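Local coordinates for putative dimetal phosphatase (Danio rerio, PDB 2NXF), which probably hydrolyses ADP-ribose, CDP-choline and related CDP-alcohols at a centre of two bound metal ions, at residues Asp13-Asp18 against Leu58-Asp63; Asn141-Leu146 against Asp217-Arg222; Val231-Ala236 against Ala247-Leu252; Val44-Arg49 against His294-Ala299. One frame throughout, in Å; residues are numbered along the deposited sequence. Where two conformers were deposited one is given.

Contact 1 (Asp13-Asp18 against Leu58-Asp63); sequences DVQYAD and LGDIID. With ZN (zinc ion), chain B; ZN (zinc ion), chain C; PO4 (phosphate ion), chain F.
Asp13, Gln15 and Asp60 converge on a pair of zinc ions. Asp60 OD2 bridges the two ions, lying 2.2 Å from each, on a side chain that leaves the backbone toward the 13-18 loop with CG anti to the carbonyl carbon (chi1 -73°). The first zinc also takes Asp13 OD1 at 2.1 Å and Gln15 OE1 at 2.0 Å, with His267; Asn96, His228 and His265 hold the second. A water and a phosphate, the latter probably from the crystallisation liquor, span both ions. The side chains of Asp13 and Asp60 lie side by side, yet their carboxylate planes are 87° apart; Asp13 OD1 and Asp60 OD2 come within 2.9 Å because both bind the same zinc. His265 and His97 are further polar partners of Asp13 and Asp60 respectively.

Both segments are loops that follow parallel strands, 6-11 and 54-57, as in calcineurin-like phosphoesterases. Gly59, Asp60 and Asp63 belong to the family's GDxxD motif, and glycine suits the positive phi of its position.

Through NE2 the metal-bound Gln15 amide also gives Asp63 OD1 a nearly straight, in-plane hydrogen bond of 3.0 Å, while Asp63 OD2 bonds His65, capping the turn into the next helix. Backbone bonds run from Asp13 N to Gly59 O, Tyr16 N to Ile61 O and Asp63 N to Tyr16 O.

Val14 CB meets Ile61 CG1 at 4.2 Å.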
# COMPACT_ATOMS: atom_id res chain seq x y z
N ASP A 13 -3.26 -6.58 0.02
CA ASP A 13 -3.90 -7.13 1.25
C ASP A 13 -4.20 -8.62 1.10
O ASP A 13 -5.33 -9.08 1.36
CB ASP A 13 -5.17 -6.33 1.63
CG ASP A 13 -4.83 -4.89 2.05
OD1 ASP A 13 -4.68 -4.65 3.24
OD2 ASP A 13 -4.64 -4.03 1.17
N VAL A 14 -3.17 -9.37 0.69
CA VAL A 14 -3.27 -10.85 0.64
C VAL A 14 -3.61 -11.37 2.06
O VAL A 14 -4.56 -12.13 2.25
CB VAL A 14 -1.96 -11.48 0.10
CG1 VAL A 14 -2.02 -13.02 0.16
CG2 VAL A 14 -1.67 -11.01 -1.34
N GLN A 15 -2.83 -10.92 3.05
CA GLN A 15 -3.10 -11.20 4.47
C GLN A 15 -3.25 -12.69 4.76
O GLN A 15 -4.14 -13.11 5.50
CB GLN A 15 -4.31 -10.39 5.00
CG GLN A 15 -3.82 -9.17 5.75
CD GLN A 15 -4.87 -8.12 5.99
OE1 GLN A 15 -4.99 -7.16 5.21
NE2 GLN A 15 -5.62 -8.28 7.06
N TYR A 16 -2.37 -13.48 4.14
CA TYR A 16 -2.38 -14.94 4.30
C TYR A 16 -2.17 -15.34 5.76
O TYR A 16 -1.40 -14.71 6.47
CB TYR A 16 -1.29 -15.58 3.43
CG TYR A 16 -1.15 -17.05 3.73
CD1 TYR A 16 -2.13 -17.95 3.32
CD2 TYR A 16 -0.07 -17.53 4.48
CE1 TYR A 16 -2.02 -19.31 3.61
CE2 TYR A 16 0.04 -18.88 4.79
CZ TYR A 16 -0.94 -19.76 4.35
OH TYR A 16 -0.87 -21.11 4.65
N ALA A 17 -2.87 -16.38 6.19
CA ALA A 17 -2.58 -17.10 7.44
C ALA A 17 -3.15 -18.49 7.33
O ALA A 17 -4.19 -18.69 6.70
CB ALA A 17 -3.16 -16.35 8.65
N ASP A 18 -2.48 -19.45 7.97
CA ASP A 18 -2.94 -20.84 7.94
C ASP A 18 -3.93 -21.07 9.09
O ASP A 18 -3.66 -21.82 10.04
CB ASP A 18 -1.75 -21.81 8.04
CG ASP A 18 -2.14 -23.26 7.83
OD1 ASP A 18 -3.27 -23.54 7.35
OD2 ASP A 18 -1.33 -24.15 8.18
N LEU A 58 0.78 -4.17 -2.38
CA LEU A 58 0.49 -2.97 -1.61
C LEU A 58 0.47 -3.17 -0.09
O LEU A 58 0.07 -2.27 0.66
CB LEU A 58 -0.84 -2.36 -2.10
CG LEU A 58 -0.80 -1.42 -3.33
CD1 LEU A 58 0.01 -0.15 -3.01
CD2 LEU A 58 -0.22 -2.12 -4.51
N GLY A 59 0.95 -4.33 0.38
CA GLY A 59 1.15 -4.51 1.83
C GLY A 59 0.09 -5.40 2.44
O GLY A 59 -0.85 -5.83 1.76
N ASP A 60 0.24 -5.60 3.76
CA ASP A 60 -0.55 -6.59 4.50
C ASP A 60 -0.48 -7.93 3.78
O ASP A 60 -1.52 -8.56 3.57
CB ASP A 60 -2.02 -6.15 4.63
CG ASP A 60 -2.21 -5.01 5.64
OD1 ASP A 60 -1.24 -4.55 6.26
OD2 ASP A 60 -3.35 -4.54 5.76
N ILE A 61 0.73 -8.37 3.42
CA ILE A 61 0.87 -9.64 2.67
C ILE A 61 0.62 -10.87 3.56
O ILE A 61 0.18 -11.91 3.07
CB ILE A 61 2.21 -9.71 1.92
CG1 ILE A 61 2.10 -10.70 0.74
CG2 ILE A 61 3.37 -9.99 2.91
CD1 ILE A 61 3.38 -10.82 -0.08
N ILE A 62 0.89 -10.75 4.87
CA ILE A 62 0.50 -11.81 5.80
C ILE A 62 -0.25 -11.19 6.96
O ILE A 62 0.02 -10.05 7.32
CB ILE A 62 1.70 -12.65 6.34
CG1 ILE A 62 2.73 -11.76 7.05
CG2 ILE A 62 2.36 -13.48 5.20
CD1 ILE A 62 3.66 -12.58 7.97
N ASP A 63 -1.17 -11.93 7.56
CA ASP A 63 -2.01 -11.34 8.62
C ASP A 63 -1.27 -11.27 9.95
O ASP A 63 -0.44 -12.12 10.26
CB ASP A 63 -3.29 -12.16 8.80
CG ASP A 63 -4.36 -11.38 9.53
OD1 ASP A 63 -5.03 -10.54 8.89
OD2 ASP A 63 -4.50 -11.58 10.74
ZN ZN B . -5.36 -5.21 5.10
ZN ZN C . -3.86 -2.49 6.27
P PO4 F . -6.54 -4.32 8.08
O1 PO4 F . -7.83 -3.61 7.73
O2 PO4 F . -6.70 -5.01 9.42
O3 PO4 F . -6.22 -5.43 7.11
O4 PO4 F . -5.39 -3.36 8.09
O HOH W 1 -0.50 -8.07 0.07
O HOH W 2 -5.77 -3.15 5.52

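Contact 2 (Asn141-Leu146 against Asp217-Arg222); sequences NFRFVL and DHKQER
Lys219 reaches across to Arg143, its NZ only 3.2 Å from Arg143 NH2. The closeness of two positive groups is probably offset by Glu221, whose carboxylate lies beside both. Lysine suits this exposed place, where its long chain, bent at chi3, can reach the acid, though its own bridge is weak.

Gln220 leaves the helix in a Schellman motif, and its positive phi (52°) turns the chain into the next strand.

Glu221 then supplies the negative charge. With CG anti to the carbonyl carbon (chi1 -71°) and the chain extended beyond it, the carboxylate arrives beside Arg143. Arg143 grips it side-on: NE bonds OE1 at 2.8 Å and NH2 bonds OE2 at 2.9 Å. Both oxygens are met on the syn side and lie near the guanidinium plane. Arg143 NH1 bridges to Glu135, and Glu221 OE1 also accepts from Ser216.

Arg222 begins the strand pairing. Its N donates to Asn141 O, its O accepts from Arg143 N, and its CB lies 3.7 Å from Phe142 CD1.

Strand 142-146 runs parallel beside strand 222-227 in a mixed sheet, with strand 134-139 on its other edge and helix 203-219 packed against Arg143 and Val145.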
# COMPACT_ATOMS: atom_id res chain seq x y z
N ASN A 141 10.80 7.69 -19.10
CA ASN A 141 9.74 8.69 -18.85
C ASN A 141 8.74 8.30 -17.75
O ASN A 141 7.71 8.98 -17.60
CB ASN A 141 8.97 9.04 -20.15
CG ASN A 141 9.89 9.45 -21.29
OD1 ASN A 141 9.87 8.85 -22.37
ND2 ASN A 141 10.69 10.48 -21.06
N PHE A 142 9.02 7.22 -17.03
CA PHE A 142 8.18 6.79 -15.90
C PHE A 142 8.98 6.63 -14.64
O PHE A 142 10.18 6.27 -14.68
CB PHE A 142 7.45 5.48 -16.22
CG PHE A 142 6.44 5.63 -17.30
CD1 PHE A 142 5.17 6.10 -17.01
CD2 PHE A 142 6.76 5.33 -18.63
CE1 PHE A 142 4.23 6.29 -18.02
CE2 PHE A 142 5.82 5.50 -19.66
CZ PHE A 142 4.56 5.98 -19.34
N ARG A 143 8.33 6.90 -13.51
CA ARG A 143 9.01 6.79 -12.22
C ARG A 143 8.04 6.18 -11.23
O ARG A 143 6.87 6.55 -11.23
CB ARG A 143 9.52 8.14 -11.74
CG ARG A 143 10.44 7.97 -10.50
CD ARG A 143 11.37 9.12 -10.33
NE ARG A 143 12.19 9.30 -11.52
CZ ARG A 143 13.38 8.73 -11.70
NH1 ARG A 143 13.93 7.96 -10.76
NH2 ARG A 143 14.03 8.95 -12.83
N PHE A 144 8.52 5.22 -10.43
CA PHE A 144 7.74 4.62 -9.33
C PHE A 144 8.28 5.15 -8.02
O PHE A 144 9.50 5.24 -7.83
CB PHE A 144 7.91 3.09 -9.30
CG PHE A 144 7.07 2.34 -10.31
CD1 PHE A 144 6.51 2.97 -11.41
CD2 PHE A 144 6.87 0.96 -10.16
CE1 PHE A 144 5.73 2.22 -12.35
CE2 PHE A 144 6.10 0.23 -11.08
CZ PHE A 144 5.53 0.86 -12.15
N VAL A 145 7.37 5.44 -7.09
CA VAL A 145 7.76 5.89 -5.76
C VAL A 145 6.97 5.03 -4.78
O VAL A 145 5.74 4.94 -4.89
CB VAL A 145 7.39 7.39 -5.53
CG1 VAL A 145 7.78 7.83 -4.11
CG2 VAL A 145 8.08 8.30 -6.58
N LEU A 146 7.66 4.38 -3.85
CA LEU A 146 7.00 3.60 -2.80
C LEU A 146 7.18 4.37 -1.51
O LEU A 146 8.32 4.72 -1.17
CB LEU A 146 7.64 2.21 -2.64
CG LEU A 146 7.02 1.06 -3.46
CD1 LEU A 146 7.42 1.24 -4.91
CD2 LEU A 146 7.49 -0.31 -2.91
N ASP A 217 8.76 16.56 -12.74
CA ASP A 217 8.11 17.63 -13.54
C ASP A 217 9.06 18.09 -14.65
O ASP A 217 8.69 18.17 -15.82
CB ASP A 217 7.77 18.87 -12.68
CG ASP A 217 6.66 18.61 -11.65
OD1 ASP A 217 5.93 17.59 -11.73
OD2 ASP A 217 6.53 19.44 -10.73
N HIS A 218 10.29 18.43 -14.26
CA HIS A 218 11.23 18.98 -15.22
C HIS A 218 11.75 17.97 -16.23
O HIS A 218 12.16 18.35 -17.34
CB HIS A 218 12.35 19.68 -14.48
CG HIS A 218 11.88 20.91 -13.78
ND1 HIS A 218 11.47 22.03 -14.47
CD2 HIS A 218 11.70 21.19 -12.47
CE1 HIS A 218 11.10 22.96 -13.61
NE2 HIS A 218 11.23 22.48 -12.39
N LYS A 219 11.72 16.70 -15.86
CA LYS A 219 12.09 15.62 -16.78
C LYS A 219 10.91 15.12 -17.63
O LYS A 219 11.10 14.27 -18.50
CB LYS A 219 12.76 14.47 -16.04
CG LYS A 219 14.05 14.87 -15.34
CD LYS A 219 14.62 13.70 -14.52
CE LYS A 219 13.83 13.43 -13.28
NZ LYS A 219 14.30 12.18 -12.61
N GLN A 220 9.74 15.71 -17.42
CA GLN A 220 8.49 15.29 -18.06
C GLN A 220 8.24 13.80 -17.88
O GLN A 220 7.82 13.10 -18.81
CB GLN A 220 8.46 15.68 -19.53
CG GLN A 220 8.39 17.17 -19.75
CD GLN A 220 8.48 17.51 -21.22
OE1 GLN A 220 9.54 17.41 -21.82
NE2 GLN A 220 7.35 17.88 -21.81
N GLU A 221 8.51 13.32 -16.67
CA GLU A 221 8.17 11.96 -16.29
C GLU A 221 6.73 11.88 -15.81
O GLU A 221 6.17 12.89 -15.33
CB GLU A 221 9.11 11.46 -15.19
CG GLU A 221 10.51 11.20 -15.68
CD GLU A 221 11.47 10.87 -14.56
OE1 GLU A 221 11.11 11.03 -13.37
OE2 GLU A 221 12.60 10.45 -14.89
N ARG A 222 6.16 10.68 -15.90
CA ARG A 222 4.87 10.36 -15.28
C ARG A 222 5.17 9.50 -14.07
O ARG A 222 5.86 8.48 -14.17
CB ARG A 222 3.99 9.55 -16.23
CG ARG A 222 3.81 10.19 -17.59
CD ARG A 222 2.83 11.30 -17.53
NE ARG A 222 2.63 11.93 -18.85
CZ ARG A 222 1.77 12.91 -19.06
NH1 ARG A 222 1.01 13.35 -18.06
NH2 ARG A 222 1.65 13.44 -20.28
O HOH W 3 11.41 11.71 -19.01

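Contact 3 (Val231-Ala236 against Ala247-Leu252); sequences VHPCAA and AVLSVL
Val231 brings its CA within 6.8 Å of the CA of Val248 just before the chain folds into a type I turn, His232 to Ala235, facing one side of a helix. The loop follows strand 222-227, and the helix, 245-253, leads on to the adjacent parallel strand 258-263, a beta-alpha-beta unit; the contact therefore packs the connecting loop on its own helix.

Val231 fits into the buried side of the helix by its two branches. CG1 stands anti to the carbonyl carbon (chi1 -61°) and rests on Val248 CB at 3.9 Å, the two side chains crossing at about a right angle. CG2 touches Leu249 CD2 at 3.8 Å and also reaches Val248 CG1, with Leu252 CD1 more distant. Beta-branched valine suits this place because it presents methyls to two successive helix residues at once.

Leu249 slides past Val231 in the opposite direction and touches three loop residues. Its CD1 lies 3.4 Å from Val231 O, an oxygen that accepts from His245, and meets Pro233 CD tip to tip. Its CD2 comes obliquely to the His232 ring, at CD2, 3.9 Å off. Phe261 and His280 from neighbouring strands cover Val231 and Leu252 as well.

A disulfide links Cys234 of the turn to Cys272, and His232 is held at both ring nitrogens: NE2 bonds Asp274, while ND1 accepts Cys234 N at 3.1 Å, almost straight (168°).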
# COMPACT_ATOMS: atom_id res chain seq x y z
N VAL A 231 -4.87 8.42 0.59
CA VAL A 231 -4.82 9.81 1.08
C VAL A 231 -5.97 10.69 0.59
O VAL A 231 -6.17 11.78 1.12
CB VAL A 231 -3.46 10.50 0.78
CG1 VAL A 231 -2.28 9.75 1.46
CG2 VAL A 231 -3.24 10.63 -0.76
N HIS A 232 -6.74 10.23 -0.40
CA HIS A 232 -7.84 11.08 -0.89
C HIS A 232 -9.18 10.58 -0.35
O HIS A 232 -9.53 9.43 -0.56
CB HIS A 232 -7.87 11.13 -2.42
CG HIS A 232 -8.59 12.33 -2.96
ND1 HIS A 232 -9.89 12.63 -2.60
CD2 HIS A 232 -8.20 13.30 -3.81
CE1 HIS A 232 -10.26 13.75 -3.21
NE2 HIS A 232 -9.25 14.17 -3.95
N PRO A 233 -9.92 11.44 0.38
CA PRO A 233 -11.20 11.03 0.93
C PRO A 233 -12.22 10.46 -0.07
O PRO A 233 -13.13 9.74 0.34
CB PRO A 233 -11.75 12.32 1.58
CG PRO A 233 -10.56 13.12 1.86
CD PRO A 233 -9.58 12.83 0.76
N CYS A 234 -12.09 10.81 -1.36
CA CYS A 234 -13.00 10.27 -2.40
C CYS A 234 -12.67 8.83 -2.77
O CYS A 234 -13.48 8.15 -3.41
CB CYS A 234 -13.01 11.12 -3.69
SG CYS A 234 -11.41 11.57 -4.41
N ALA A 235 -11.49 8.37 -2.37
CA ALA A 235 -10.97 7.07 -2.81
C ALA A 235 -10.97 5.99 -1.74
O ALA A 235 -10.55 4.86 -2.01
CB ALA A 235 -9.55 7.23 -3.40
N ALA A 236 -11.42 6.31 -0.53
CA ALA A 236 -11.40 5.33 0.56
C ALA A 236 -12.30 5.79 1.69
O ALA A 236 -12.61 6.97 1.80
CB ALA A 236 -9.99 5.16 1.09
N ALA A 247 -1.67 16.67 3.96
CA ALA A 247 -0.29 17.09 3.70
C ALA A 247 0.23 16.43 2.43
O ALA A 247 0.94 17.05 1.63
CB ALA A 247 0.60 16.77 4.90
N VAL A 248 -0.16 15.17 2.23
CA VAL A 248 0.22 14.44 1.01
C VAL A 248 -0.48 15.04 -0.20
O VAL A 248 0.16 15.29 -1.23
CB VAL A 248 -0.09 12.94 1.10
CG1 VAL A 248 0.44 12.21 -0.16
CG2 VAL A 248 0.59 12.33 2.33
N LEU A 249 -1.79 15.27 -0.08
CA LEU A 249 -2.55 15.87 -1.19
C LEU A 249 -1.96 17.21 -1.60
O LEU A 249 -1.86 17.51 -2.79
CB LEU A 249 -4.03 16.04 -0.84
CG LEU A 249 -4.78 14.72 -0.62
CD1 LEU A 249 -6.17 15.01 -0.08
CD2 LEU A 249 -4.83 13.92 -1.93
N SER A 250 -1.54 18.02 -0.63
CA SER A 250 -0.95 19.32 -0.93
C SER A 250 0.30 19.19 -1.79
O SER A 250 0.50 19.99 -2.71
CB SER A 250 -0.63 20.06 0.37
OG SER A 250 -1.81 20.53 0.98
N VAL A 251 1.13 18.18 -1.49
CA VAL A 251 2.32 17.89 -2.29
C VAL A 251 1.92 17.43 -3.71
O VAL A 251 2.39 17.99 -4.70
CB VAL A 251 3.24 16.85 -1.62
CG1 VAL A 251 4.38 16.42 -2.57
CG2 VAL A 251 3.83 17.43 -0.32
N LEU A 252 1.01 16.46 -3.79
CA LEU A 252 0.62 15.90 -5.10
C LEU A 252 0.05 16.97 -6.02
O LEU A 252 0.35 16.98 -7.22
CB LEU A 252 -0.40 14.79 -4.93
CG LEU A 252 0.01 13.61 -4.04
CD1 LEU A 252 -1.14 12.59 -3.99
CD2 LEU A 252 1.33 12.98 -4.52

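Contact 4 (Val44-Arg49 against His294-Ala299); sequences VLQWRR and HAFATA
Trp47 CG is anti to its carbonyl carbon, while Phe296 CG sits between backbone N and carbonyl carbon (chi1 77°); from these starts the two rings meet. The side chains slide past each other in opposite directions and form an offset edge-to-face pair, the edge of Phe296 toward the face of the five-membered ring of Trp47. The centroids are 5.1 Å apart and the planes 85° apart.

Helix 35-49 joins the parallel strands 6-11 and 54-57, and here it packs on strand 295-301, the antiparallel neighbour of 6-11. The axes of helix 44-49 and strand 295-299 approach to 9.7 Å at only 13°.

Trp47 reaches from helix to strand, and its one polar atom is satisfied: NE1 donates to Ala297 O at 3.1 Å, the donor well above the carbonyl plane. At the same edge CD1 is 3.3 Å from Thr298 OG1, which is hydrogen-bonded to Glu50 and Arg311.

Gln46 meets Phe296 from another side. Its CD lies 3.4 Å from Phe296 CZ, at the ring edge, and the amide stands perpendicular to the ring. Glutamine suits this border between core and surface, for its chain packs on the phenyl while OE1 accepts from Arg311 and NE2 donates to Asp42.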
# COMPACT_ATOMS: atom_id res chain seq x y z
N VAL A 44 -0.43 -14.84 -9.97
CA VAL A 44 0.94 -15.11 -10.45
C VAL A 44 0.93 -15.87 -11.77
O VAL A 44 1.65 -15.51 -12.72
CB VAL A 44 1.79 -15.83 -9.37
CG1 VAL A 44 3.09 -16.44 -9.97
CG2 VAL A 44 2.10 -14.88 -8.26
N LEU A 45 0.10 -16.91 -11.86
CA LEU A 45 -0.09 -17.63 -13.13
C LEU A 45 -0.46 -16.68 -14.27
O LEU A 45 0.12 -16.75 -15.36
CB LEU A 45 -1.15 -18.71 -12.95
CG LEU A 45 -1.46 -19.65 -14.10
CD1 LEU A 45 -0.18 -20.25 -14.65
CD2 LEU A 45 -2.39 -20.76 -13.60
N GLN A 46 -1.42 -15.78 -14.02
CA GLN A 46 -1.87 -14.82 -15.03
C GLN A 46 -0.76 -13.82 -15.41
O GLN A 46 -0.54 -13.58 -16.60
CB GLN A 46 -3.16 -14.12 -14.60
CG GLN A 46 -4.34 -15.10 -14.43
CD GLN A 46 -5.71 -14.43 -14.43
OE1 GLN A 46 -6.00 -13.55 -15.26
NE2 GLN A 46 -6.59 -14.86 -13.51
N TRP A 47 -0.04 -13.31 -14.41
CA TRP A 47 1.06 -12.35 -14.66
C TRP A 47 2.18 -13.00 -15.46
O TRP A 47 2.83 -12.33 -16.27
CB TRP A 47 1.62 -11.82 -13.35
CG TRP A 47 0.68 -10.91 -12.61
CD1 TRP A 47 -0.24 -10.06 -13.15
CD2 TRP A 47 0.61 -10.74 -11.19
NE1 TRP A 47 -0.89 -9.37 -12.14
CE2 TRP A 47 -0.38 -9.77 -10.93
CE3 TRP A 47 1.29 -11.33 -10.10
CZ2 TRP A 47 -0.70 -9.37 -9.62
CZ3 TRP A 47 0.96 -10.92 -8.79
CH2 TRP A 47 -0.03 -9.95 -8.58
N ARG A 48 2.42 -14.29 -15.23
CA ARG A 48 3.41 -15.03 -16.00
C ARG A 48 3.02 -15.08 -17.48
O ARG A 48 3.85 -14.82 -18.35
CB ARG A 48 3.60 -16.44 -15.45
CG ARG A 48 4.39 -16.48 -14.15
CD ARG A 48 4.51 -17.91 -13.59
NE ARG A 48 5.12 -18.86 -14.52
CZ ARG A 48 6.42 -18.90 -14.85
NH1 ARG A 48 7.28 -18.03 -14.32
NH2 ARG A 48 6.86 -19.81 -15.70
N ARG A 49 1.76 -15.40 -17.75
CA ARG A 49 1.26 -15.46 -19.14
C ARG A 49 1.40 -14.12 -19.85
O ARG A 49 1.71 -14.04 -21.06
CB ARG A 49 -0.21 -15.88 -19.17
CG ARG A 49 -0.48 -17.36 -18.99
CD ARG A 49 -1.95 -17.64 -19.28
NE ARG A 49 -2.39 -18.92 -18.72
CZ ARG A 49 -3.07 -19.06 -17.58
NH1 ARG A 49 -3.43 -18.00 -16.86
NH2 ARG A 49 -3.40 -20.27 -17.17
N HIS A 294 -12.28 -12.67 -7.18
CA HIS A 294 -10.84 -12.40 -7.31
C HIS A 294 -10.61 -10.95 -6.98
O HIS A 294 -11.57 -10.19 -6.84
CB HIS A 294 -10.34 -12.64 -8.74
CG HIS A 294 -9.02 -13.34 -8.82
ND1 HIS A 294 -7.98 -13.08 -7.95
CD2 HIS A 294 -8.57 -14.30 -9.66
CE1 HIS A 294 -6.95 -13.85 -8.26
NE2 HIS A 294 -7.28 -14.60 -9.30
N ALA A 295 -9.35 -10.58 -6.82
CA ALA A 295 -8.95 -9.16 -6.68
C ALA A 295 -7.49 -8.96 -6.99
O ALA A 295 -6.63 -9.11 -6.11
CB ALA A 295 -9.26 -8.64 -5.26
N PHE A 296 -7.19 -8.65 -8.24
CA PHE A 296 -5.86 -8.21 -8.59
C PHE A 296 -5.96 -7.50 -9.93
O PHE A 296 -7.04 -7.43 -10.53
CB PHE A 296 -4.84 -9.39 -8.64
CG PHE A 296 -4.94 -10.24 -9.89
CD1 PHE A 296 -4.01 -10.09 -10.94
CD2 PHE A 296 -5.93 -11.20 -10.02
CE1 PHE A 296 -4.10 -10.89 -12.11
CE2 PHE A 296 -6.01 -12.02 -11.18
CZ PHE A 296 -5.11 -11.85 -12.22
N ALA A 297 -4.85 -6.95 -10.38
CA ALA A 297 -4.87 -6.28 -11.67
C ALA A 297 -3.52 -6.40 -12.38
O ALA A 297 -2.51 -6.79 -11.78
CB ALA A 297 -5.23 -4.80 -11.47
N THR A 298 -3.52 -5.99 -13.64
CA THR A 298 -2.30 -5.76 -14.40
C THR A 298 -2.43 -4.37 -15.01
O THR A 298 -3.47 -4.03 -15.58
CB THR A 298 -2.12 -6.80 -15.51
OG1 THR A 298 -2.19 -8.11 -14.94
CG2 THR A 298 -0.77 -6.61 -16.21
N ALA A 299 -1.37 -3.58 -14.89
CA ALA A 299 -1.38 -2.23 -15.42
C ALA A 299 -0.45 -2.15 -16.62
O ALA A 299 0.65 -2.72 -16.61
CB ALA A 299 -0.98 -1.22 -14.36

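In the fold
Contacts 1 and 4 are built around one mixed sheet, contacts 2 and 3 around the other. Contact 1 lies in the loops after strands 6-11 and 54-57, and contact 4 packs the helix that links those strands on 295-301. Both of the other contacts draw on strand 222-227: contact 2 holds its beginning, and contact 3 the loop that follows it, which starts with the zinc ligand His228. Chemistry follows place. Contacts 1, 3 and 4 are buried, but the first is polar and metal-bound, the third made of van der Waals packing with no hydrogen bond across its segments, and the fourth aromatic with one hydrogen bond. Contact 2, partly exposed, relies on charges and strand pairing.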